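Local coordinates for telomerase reverse transcriptase (Candida tropicalis MYA-3404, PDB 6ZD1), which probably elongates telomeres as a reverse transcriptase, adding simple repeats to chromosome ends by copying a template within the telomerase RNA, at residues Lys590-Phe604 / Val651-Asn664. Numbering follows the deposited sequence.
Sequences KQFYCSNLSEFLLDF and VIIETTIEKFARVN
Tyr593 sets CG opposite its backbone N (chi1 -171°), which carries the ring across to Ile652 and Thr656, while Lys659, every torsion close to 180°, runs straight out to the backbone of Leu597. The tyrosine ring takes Ile652 CG2 over one face, a CH-pi contact 4.1 Å from the ring centroid. Thr656 OG1 sits at the ring edge and shares a 2.6 Å hydrogen bond with Tyr593 OH, which ties the phenol hydroxyl to helix 651-664. Lys659 NZ meets Leu597 O at 2.6 Å, in the carbonyl plane, where the chain leaves the helix in an inverse gamma turn centred on Leu597; Glu122 gives the ammonium a salt bridge as well. Beyond it, Leu602 lays CD1 against the Lys659-Phe660 backbone, 3.6 Å from Phe660 N, and Val663 CG2 packs on Glu599 CB. At the far end Asn664 turns its amide to the loop, and ND2 donates to Leu602 O (2.6 Å). Segments 590-596 and 651-664 run nearly parallel, their axes 14° apart, with helix 609-637 also touching Tyr593. This buried contact joins a helix and the loop after it to a second helix within a largely helical bundle, consistent with the C-terminal thumb-like domain of telomerase reverse transcriptases.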
loop_
_atom_site.group_PDB
_atom_site.type_symbol
_atom_site.label_atom_id
_atom_site.label_comp_id
_atom_site.label_asym_id
_atom_site.label_seq_id
_atom_site.Cartn_x
_atom_site.Cartn_y
_atom_site.Cartn_z
ATOM N N LYS A 590 17.432 -5.960 0.343
ATOM C CA LYS A 590 16.599 -5.340 -0.678
ATOM C C LYS A 590 15.392 -6.217 -0.978
ATOM O O LYS A 590 14.277 -5.710 -1.153
ATOM C CB LYS A 590 17.419 -5.075 -1.943
ATOM C CG LYS A 590 16.862 -3.974 -2.835
ATOM C CD LYS A 590 15.754 -4.502 -3.708
ATOM C CE LYS A 590 14.977 -3.403 -4.387
ATOM N NZ LYS A 590 13.835 -4.022 -5.150
ATOM N N GLN A 591 15.590 -7.539 -1.009
ATOM C CA GLN A 591 14.460 -8.456 -1.118
ATOM C C GLN A 591 13.511 -8.304 0.063
ATOM O O GLN A 591 12.291 -8.229 -0.120
ATOM C CB GLN A 591 14.959 -9.894 -1.213
ATOM C CG GLN A 591 15.457 -10.261 -2.583
ATOM C CD GLN A 591 14.398 -10.034 -3.638
ATOM O OE1 GLN A 591 13.343 -10.676 -3.625
ATOM N NE2 GLN A 591 14.659 -9.103 -4.550
ATOM N N PHE A 592 14.056 -8.233 1.281
ATOM C CA PHE A 592 13.213 -8.098 2.466
ATOM C C PHE A 592 12.398 -6.813 2.421
ATOM O O PHE A 592 11.205 -6.813 2.749
ATOM C CB PHE A 592 14.075 -8.143 3.728
ATOM C CG PHE A 592 13.337 -7.761 4.983
ATOM C CD1 PHE A 592 12.570 -8.694 5.661
ATOM C CD2 PHE A 592 13.418 -6.472 5.489
ATOM C CE1 PHE A 592 11.891 -8.349 6.816
ATOM C CE2 PHE A 592 12.738 -6.121 6.642
ATOM C CZ PHE A 592 11.974 -7.061 7.307
ATOM N N TYR A 593 13.020 -5.712 1.997
ATOM C CA TYR A 593 12.334 -4.423 1.999
ATOM C C TYR A 593 11.158 -4.426 1.032
ATOM O O TYR A 593 10.037 -4.053 1.398
ATOM C CB TYR A 593 13.319 -3.310 1.645
ATOM C CG TYR A 593 12.764 -1.917 1.815
ATOM C CD1 TYR A 593 12.871 -1.259 3.030
ATOM C CD2 TYR A 593 12.144 -1.254 0.762
ATOM C CE1 TYR A 593 12.368 0.011 3.200
ATOM C CE2 TYR A 593 11.635 0.026 0.926
ATOM C CZ TYR A 593 11.752 0.651 2.149
ATOM O OH TYR A 593 11.259 1.923 2.333
ATOM N N CYS A 594 11.390 -4.862 -0.209
ATOM C CA CYS A 594 10.302 -4.906 -1.182
ATOM C C CYS A 594 9.234 -5.911 -0.787
ATOM O O CYS A 594 8.055 -5.711 -1.095
ATOM C CB CYS A 594 10.838 -5.234 -2.574
ATOM S SG CYS A 594 11.966 -3.998 -3.225
ATOM N N SER A 595 9.619 -6.991 -0.105
ATOM C CA SER A 595 8.633 -7.995 0.277
ATOM C C SER A 595 7.663 -7.457 1.319
ATOM O O SER A 595 6.504 -7.883 1.359
ATOM C CB SER A 595 9.333 -9.249 0.805
ATOM O OG SER A 595 8.388 -10.231 1.201
ATOM N N ASN A 596 8.105 -6.518 2.156
ATOM C CA ASN A 596 7.248 -5.969 3.196
ATOM C C ASN A 596 6.666 -4.611 2.837
ATOM O O ASN A 596 5.822 -4.105 3.582
ATOM C CB ASN A 596 8.024 -5.858 4.515
ATOM C CG ASN A 596 8.423 -7.210 5.067
ATOM O OD1 ASN A 596 7.658 -7.851 5.787
ATOM N ND2 ASN A 596 9.622 -7.657 4.723
ATOM N N LEU A 597 7.073 -4.019 1.714
ATOM C CA LEU A 597 6.590 -2.696 1.318
ATOM C C LEU A 597 5.358 -2.874 0.436
ATOM O O LEU A 597 5.402 -2.747 -0.789
ATOM C CB LEU A 597 7.686 -1.912 0.611
ATOM C CG LEU A 597 7.344 -0.458 0.281
ATOM C CD1 LEU A 597 7.330 0.394 1.546
ATOM C CD2 LEU A 597 8.305 0.108 -0.757
ATOM N N SER A 598 4.237 -3.171 1.083
ATOM C CA SER A 598 3.000 -3.446 0.373
ATOM C C SER A 598 2.318 -2.154 -0.070
ATOM O O SER A 598 2.561 -1.070 0.466
ATOM C CB SER A 598 2.061 -4.265 1.249
ATOM O OG SER A 598 2.701 -5.433 1.730
ATOM N N GLU A 599 1.437 -2.290 -1.066
ATOM C CA GLU A 599 0.791 -1.121 -1.655
ATOM C C GLU A 599 -0.146 -0.422 -0.675
ATOM O O GLU A 599 -0.236 0.811 -0.688
ATOM C CB GLU A 599 0.014 -1.525 -2.911
ATOM C CG GLU A 599 0.881 -2.004 -4.065
ATOM C CD GLU A 599 0.067 -2.431 -5.279
ATOM O OE1 GLU A 599 -1.174 -2.279 -5.256
ATOM O OE2 GLU A 599 0.672 -2.923 -6.257
ATOM N N PHE A 600 -0.820 -1.175 0.197
ATOM C CA PHE A 600 -1.824 -0.571 1.067
ATOM C C PHE A 600 -1.208 0.363 2.099
ATOM O O PHE A 600 -1.913 1.228 2.630
ATOM C CB PHE A 600 -2.644 -1.650 1.777
ATOM C CG PHE A 600 -1.810 -2.700 2.428
ATOM C CD1 PHE A 600 -1.056 -2.407 3.551
ATOM C CD2 PHE A 600 -1.769 -3.980 1.918
ATOM C CE1 PHE A 600 -0.272 -3.361 4.141
ATOM C CE2 PHE A 600 -0.990 -4.942 2.513
ATOM C CZ PHE A 600 -0.233 -4.617 3.619
ATOM N N LEU A 601 0.076 0.198 2.413
ATOM C CA LEU A 601 0.737 1.077 3.364
ATOM C C LEU A 601 1.330 2.307 2.699
ATOM O O LEU A 601 1.920 3.146 3.387
ATOM C CB LEU A 601 1.819 0.313 4.126
ATOM C CG LEU A 601 1.218 -0.527 5.256
ATOM C CD1 LEU A 601 2.283 -1.045 6.203
ATOM C CD2 LEU A 601 0.131 0.247 6.011
ATOM N N LEU A 602 1.176 2.432 1.385
ATOM C CA LEU A 602 1.439 3.674 0.681
ATOM C C LEU A 602 0.158 4.296 0.153
ATOM O O LEU A 602 0.211 5.347 -0.493
ATOM C CB LEU A 602 2.423 3.424 -0.468
ATOM C CG LEU A 602 3.665 2.623 -0.072
ATOM C CD1 LEU A 602 4.540 2.350 -1.282
ATOM C CD2 LEU A 602 4.447 3.358 1.005
ATOM N N ASP A 603 -0.992 3.681 0.434
ATOM C CA ASP A 603 -2.286 4.126 -0.075
ATOM C C ASP A 603 -2.727 5.366 0.697
ATOM O O ASP A 603 -3.005 5.296 1.900
ATOM C CB ASP A 603 -3.302 2.988 0.036
ATOM C CG ASP A 603 -4.671 3.343 -0.538
ATOM O OD1 ASP A 603 -5.384 4.173 0.062
ATOM O OD2 ASP A 603 -5.043 2.779 -1.588
ATOM N N PHE A 604 -2.779 6.505 0.003
ATOM C CA PHE A 604 -3.225 7.766 0.581
ATOM C C PHE A 604 -4.742 7.904 0.583
ATOM O O PHE A 604 -5.265 8.838 1.199
ATOM C CB PHE A 604 -2.594 8.935 -0.184
ATOM C CG PHE A 604 -2.424 10.185 0.633
ATOM C CD1 PHE A 604 -2.005 11.364 0.033
ATOM C CD2 PHE A 604 -2.667 10.182 1.997
ATOM C CE1 PHE A 604 -1.847 12.519 0.777
ATOM C CE2 PHE A 604 -2.509 11.334 2.747
ATOM C CZ PHE A 604 -2.100 12.505 2.136
ATOM N N VAL A 651 18.782 2.764 -4.263
ATOM C CA VAL A 651 17.778 1.804 -4.719
ATOM C C VAL A 651 16.612 1.733 -3.734
ATOM O O VAL A 651 15.443 1.711 -4.138
ATOM C CB VAL A 651 18.421 0.424 -4.947
ATOM C CG1 VAL A 651 17.350 -0.629 -5.129
ATOM C CG2 VAL A 651 19.341 0.456 -6.167
ATOM N N ILE A 652 16.907 1.709 -2.429
ATOM C CA ILE A 652 15.851 1.608 -1.421
ATOM C C ILE A 652 14.959 2.844 -1.443
ATOM O O ILE A 652 13.731 2.742 -1.324
ATOM C CB ILE A 652 16.460 1.381 -0.022
ATOM C CG1 ILE A 652 16.912 -0.072 0.142
ATOM C CG2 ILE A 652 15.466 1.761 1.071
ATOM C CD1 ILE A 652 15.813 -1.086 -0.089
ATOM N N ILE A 653 15.558 4.031 -1.557
ATOM C CA ILE A 653 14.773 5.264 -1.570
ATOM C C ILE A 653 13.965 5.381 -2.860
ATOM O O ILE A 653 12.789 5.768 -2.839
ATOM C CB ILE A 653 15.695 6.477 -1.361
ATOM C CG1 ILE A 653 16.322 6.427 0.031
ATOM C CG2 ILE A 653 14.928 7.775 -1.546
ATOM C CD1 ILE A 653 17.239 7.587 0.325
ATOM N N GLU A 654 14.585 5.060 -3.999
ATOM C CA GLU A 654 13.892 5.147 -5.283
ATOM C C GLU A 654 12.689 4.213 -5.335
ATOM O O GLU A 654 11.628 4.588 -5.849
ATOM C CB GLU A 654 14.859 4.823 -6.423
ATOM C CG GLU A 654 15.327 6.027 -7.226
ATOM C CD GLU A 654 14.345 6.426 -8.314
ATOM O OE1 GLU A 654 13.260 5.811 -8.396
ATOM O OE2 GLU A 654 14.662 7.351 -9.091
ATOM N N THR A 655 12.839 2.984 -4.840
ATOM C CA THR A 655 11.723 2.043 -4.885
ATOM C C THR A 655 10.552 2.541 -4.048
ATOM O O THR A 655 9.392 2.441 -4.467
ATOM C CB THR A 655 12.171 0.661 -4.413
ATOM O OG1 THR A 655 13.337 0.257 -5.144
ATOM C CG2 THR A 655 11.065 -0.354 -4.650
ATOM N N THR A 656 10.836 3.097 -2.869
ATOM C CA THR A 656 9.766 3.590 -2.010
ATOM C C THR A 656 9.025 4.742 -2.673
ATOM O O THR A 656 7.791 4.742 -2.743
ATOM C CB THR A 656 10.344 4.027 -0.662
ATOM O OG1 THR A 656 11.036 2.929 -0.053
ATOM C CG2 THR A 656 9.238 4.513 0.270
ATOM N N ILE A 657 9.765 5.716 -3.207
ATOM C CA ILE A 657 9.122 6.866 -3.831
ATOM C C ILE A 657 8.341 6.431 -5.063
ATOM O O ILE A 657 7.211 6.880 -5.287
ATOM C CB ILE A 657 10.163 7.949 -4.165
ATOM C CG1 ILE A 657 10.826 8.466 -2.886
ATOM C CG2 ILE A 657 9.506 9.105 -4.894
ATOM C CD1 ILE A 657 9.853 9.107 -1.920
ATOM N N GLU A 658 8.916 5.525 -5.859
ATOM C CA GLU A 658 8.249 5.064 -7.072
ATOM C C GLU A 658 6.963 4.317 -6.742
ATOM O O GLU A 658 5.911 4.579 -7.340
ATOM C CB GLU A 658 9.201 4.171 -7.872
ATOM C CG GLU A 658 9.004 4.171 -9.384
ATOM C CD GLU A 658 8.009 3.125 -9.856
ATOM O OE1 GLU A 658 7.703 3.096 -11.069
ATOM O OE2 GLU A 658 7.535 2.330 -9.017
ATOM N N LYS A 659 7.014 3.406 -5.769
ATOM C CA LYS A 659 5.812 2.653 -5.430
ATOM C C LYS A 659 4.763 3.541 -4.771
ATOM O O LYS A 659 3.563 3.321 -4.965
ATOM C CB LYS A 659 6.166 1.469 -4.528
ATOM C CG LYS A 659 5.057 0.438 -4.406
ATOM C CD LYS A 659 5.563 -0.871 -3.820
ATOM C CE LYS A 659 4.443 -1.896 -3.748
ATOM N NZ LYS A 659 4.926 -3.239 -3.321
ATOM N N PHE A 660 5.188 4.564 -4.022
ATOM C CA PHE A 660 4.228 5.497 -3.435
ATOM C C PHE A 660 3.507 6.297 -4.513
ATOM O O PHE A 660 2.293 6.519 -4.424
ATOM C CB PHE A 660 4.926 6.445 -2.459
ATOM C CG PHE A 660 4.030 7.528 -1.923
ATOM C CD1 PHE A 660 3.986 8.778 -2.525
ATOM C CD2 PHE A 660 3.224 7.294 -0.820
ATOM C CE1 PHE A 660 3.154 9.775 -2.031
ATOM C CE2 PHE A 660 2.393 8.287 -0.320
ATOM C CZ PHE A 660 2.357 9.528 -0.928
ATOM N N ALA A 661 4.241 6.764 -5.525
ATOM C CA ALA A 661 3.606 7.473 -6.631
ATOM C C ALA A 661 2.749 6.530 -7.467
ATOM O O ALA A 661 1.686 6.923 -7.962
ATOM C CB ALA A 661 4.664 8.154 -7.494
ATOM N N ARG A 662 3.198 5.285 -7.637
ATOM C CA ARG A 662 2.411 4.299 -8.373
ATOM C C ARG A 662 1.062 4.065 -7.703
ATOM O O ARG A 662 0.015 4.091 -8.361
ATOM C CB ARG A 662 3.193 2.987 -8.478
ATOM C CG ARG A 662 3.466 2.493 -9.895
ATOM C CD ARG A 662 4.472 1.349 -9.864
ATOM N NE ARG A 662 4.045 0.281 -8.962
ATOM C CZ ARG A 662 4.874 -0.540 -8.321
ATOM N NH1 ARG A 662 6.188 -0.417 -8.466
ATOM N NH2 ARG A 662 4.387 -1.482 -7.523
ATOM N N VAL A 663 1.071 3.838 -6.388
ATOM C CA VAL A 663 -0.160 3.492 -5.684
ATOM C C VAL A 663 -1.148 4.652 -5.719
ATOM O O VAL A 663 -2.299 4.494 -6.143
ATOM C CB VAL A 663 0.157 3.054 -4.243
ATOM C CG1 VAL A 663 -1.118 2.971 -3.420
ATOM C CG2 VAL A 663 0.865 1.710 -4.256
ATOM N N ASN A 664 -0.718 5.834 -5.287
ATOM C CA ASN A 664 -1.629 6.965 -5.183
ATOM C C ASN A 664 -1.790 7.740 -6.482
ATOM O O ASN A 664 -2.710 8.558 -6.583
ATOM C CB ASN A 664 -1.155 7.908 -4.080
ATOM C CG ASN A 664 -0.856 7.175 -2.801
ATOM O OD1 ASN A 664 -1.760 6.663 -2.144
ATOM N ND2 ASN A 664 0.418 7.099 -2.447
#